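Local structure of BDI_3064 protein (Parabacteroides distasonis ATCC 8503, 5Z06) at residues P103-R108 and L118-Y123. The protein hydrolyses linear beta-1,2-glucan and beta-1,2-glucooligosaccharides as an exo-type enzyme, releasing sophorose from the non-reducing end. Sequence-based numbering, arbitrary orientation.
Sequences PNIAIR and LNLRNY
Ile105 and Leu118 form an antiparallel hydrogen-bonded pair in a beta hairpin, a worked example of how a short edge strand is sealed onto a sheet. Strand 118-119 is one of the two edge strands of a five-stranded antiparallel sheet, and the Ile105 face meets strands 86-93 and 132-138 of a second sheet, consistent with a beta sandwich. Ile105 CG2 is the main bump: it sits between backbone N and carbonyl carbon, with CG1 anti to N (chi1 176°), and nestles into the angle framed by Leu118 O (3.3 Å), Leu118 CB and Leu120 CD1. The other branch of Leu120, CD2, lies 4.0 Å from Pro103 CD, the two side chains running side by side. Met89 touches Ile105 and Leu120, Ile137 touches Ile105 and Leu118, and both extend this apolar layer. On the other face Asn104 and Asn119 lie side by side, their amide planes 53° apart; Asn119 ND2 donates to Asn104 OD1 at 2.7 Å, from above the carbonyl plane. An alanine at Asn104 would probably leave the Asn119 amide without this acceptor and freer to turn. Beyond the strand pair the chain enters a 3-10 turn, where Leu120 N still reaches Pro103 O at 3.1 Å.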
loop_
_atom_site.group_PDB
_atom_site.type_symbol
_atom_site.label_atom_id
_atom_site.label_comp_id
_atom_site.label_asym_id
_atom_site.label_seq_id
_atom_site.Cartn_x
_atom_site.Cartn_y
_atom_site.Cartn_z
ATOM N N PRO A 103 16.266 17.839 -26.466
ATOM C CA PRO A 103 16.193 18.691 -25.290
ATOM C C PRO A 103 17.518 18.863 -24.549
ATOM O O PRO A 103 18.430 18.057 -24.682
ATOM C CB PRO A 103 15.164 17.977 -24.407
ATOM C CG PRO A 103 14.436 17.048 -25.315
ATOM C CD PRO A 103 15.454 16.620 -26.297
ATOM N N ASN A 104 17.617 19.953 -23.814
ATOM C CA ASN A 104 18.588 20.056 -22.755
ATOM C C ASN A 104 17.988 19.388 -21.522
ATOM O O ASN A 104 16.770 19.355 -21.336
ATOM C CB ASN A 104 18.947 21.510 -22.447
ATOM C CG ASN A 104 19.647 22.208 -23.613
ATOM O OD1 ASN A 104 20.215 21.568 -24.503
ATOM N ND2 ASN A 104 19.592 23.529 -23.613
ATOM N N ILE A 105 18.870 18.859 -20.689
ATOM C CA ILE A 105 18.480 18.014 -19.596
ATOM C C ILE A 105 19.289 18.384 -18.375
ATOM O O ILE A 105 20.479 18.646 -18.472
ATOM C CB ILE A 105 18.619 16.512 -19.942
ATOM C CG1 ILE A 105 18.281 15.646 -18.732
ATOM C CG2 ILE A 105 20.007 16.170 -20.457
ATOM C CD1 ILE A 105 17.981 14.213 -19.127
ATOM N N ALA A 106 18.608 18.368 -17.240
ATOM C CA ALA A 106 19.123 18.784 -15.966
ATOM C C ALA A 106 18.419 17.968 -14.902
ATOM O O ALA A 106 17.535 17.146 -15.192
ATOM C CB ALA A 106 18.871 20.260 -15.743
ATOM N N ILE A 107 18.841 18.159 -13.665
ATOM C CA ILE A 107 18.178 17.516 -12.547
ATOM C C ILE A 107 17.695 18.645 -11.667
ATOM O O ILE A 107 18.449 19.573 -11.391
ATOM C CB ILE A 107 19.100 16.503 -11.849
ATOM C CG1 ILE A 107 19.258 15.291 -12.775
ATOM C CG2 ILE A 107 18.517 16.077 -10.501
ATOM C CD1 ILE A 107 20.301 14.268 -12.372
ATOM N N ARG A 108 16.420 18.590 -11.301
ATOM C CA ARG A 108 15.859 19.544 -10.394
ATOM C C ARG A 108 16.018 18.993 -8.997
ATOM O O ARG A 108 15.643 17.842 -8.747
ATOM C CB ARG A 108 14.381 19.808 -10.667
ATOM C CG ARG A 108 13.839 20.925 -9.778
ATOM C CD ARG A 108 12.381 21.304 -9.996
ATOM N NE ARG A 108 11.477 20.170 -9.896
ATOM C CZ ARG A 108 11.132 19.523 -8.779
ATOM N NH1 ARG A 108 11.637 19.832 -7.586
ATOM N NH2 ARG A 108 10.286 18.514 -8.868
ATOM N N LEU A 118 22.556 19.902 -19.704
ATOM C CA LEU A 118 23.413 19.286 -20.674
ATOM C C LEU A 118 22.593 19.083 -21.925
ATOM O O LEU A 118 21.393 18.870 -21.836
ATOM C CB LEU A 118 23.889 17.941 -20.154
ATOM C CG LEU A 118 24.663 17.990 -18.839
ATOM C CD1 LEU A 118 24.826 16.574 -18.317
ATOM C CD2 LEU A 118 26.013 18.680 -19.044
ATOM N N ASN A 119 23.249 19.147 -23.083
ATOM C CA ASN A 119 22.615 18.871 -24.352
ATOM C C ASN A 119 22.496 17.370 -24.429
ATOM O O ASN A 119 23.478 16.651 -24.261
ATOM C CB ASN A 119 23.453 19.373 -25.541
ATOM C CG ASN A 119 23.820 20.842 -25.438
ATOM O OD1 ASN A 119 24.994 21.203 -25.510
ATOM N ND2 ASN A 119 22.829 21.688 -25.260
ATOM N N LEU A 120 21.291 16.893 -24.703
ATOM C CA LEU A 120 21.042 15.465 -24.738
ATOM C C LEU A 120 21.730 14.773 -25.913
ATOM O O LEU A 120 22.006 13.567 -25.841
ATOM C CB LEU A 120 19.530 15.190 -24.734
ATOM C CG LEU A 120 19.043 13.742 -24.603
ATOM C CD1 LEU A 120 19.660 13.038 -23.405
ATOM C CD2 LEU A 120 17.525 13.707 -24.505
ATOM N N ARG A 121 22.009 15.540 -26.975
ATOM C CA ARG A 121 22.752 15.071 -28.161
ATOM C C ARG A 121 24.123 14.474 -27.832
ATOM O O ARG A 121 24.578 13.532 -28.494
ATOM C CB ARG A 121 22.947 16.222 -29.165
ATOM C CG ARG A 121 23.993 17.272 -28.769
ATOM C CD ARG A 121 24.190 18.342 -29.829
ATOM N NE ARG A 121 24.512 17.736 -31.119
ATOM C CZ ARG A 121 24.730 18.411 -32.245
ATOM N NH1 ARG A 121 24.701 19.743 -32.269
ATOM N NH2 ARG A 121 24.999 17.738 -33.357
ATOM N N ASN A 122 24.763 15.027 -26.803
ATOM C CA ASN A 122 26.087 14.581 -26.365
ATOM C C ASN A 122 26.147 13.182 -25.789
ATOM O O ASN A 122 27.244 12.670 -25.597
ATOM C CB ASN A 122 26.639 15.552 -25.329
ATOM C CG ASN A 122 26.828 16.923 -25.894
ATOM O OD1 ASN A 122 26.996 17.075 -27.086
ATOM N ND2 ASN A 122 26.776 17.921 -25.053
ATOM N N TYR A 123 24.990 12.585 -25.489
ATOM C CA TYR A 123 24.907 11.233 -24.928
ATOM C C TYR A 123 24.120 10.277 -25.794
ATOM O O TYR A 123 23.757 9.182 -25.350
ATOM C CB TYR A 123 24.269 11.308 -23.555
ATOM C CG TYR A 123 24.962 12.297 -22.697
ATOM C CD1 TYR A 123 26.143 11.963 -22.061
ATOM C CD2 TYR A 123 24.495 13.590 -22.585
ATOM C CE1 TYR A 123 26.819 12.886 -21.285
ATOM C CE2 TYR A 123 25.158 14.525 -21.811
ATOM C CZ TYR A 123 26.320 14.162 -21.168
ATOM O OH TYR A 123 26.973 15.075 -20.396
#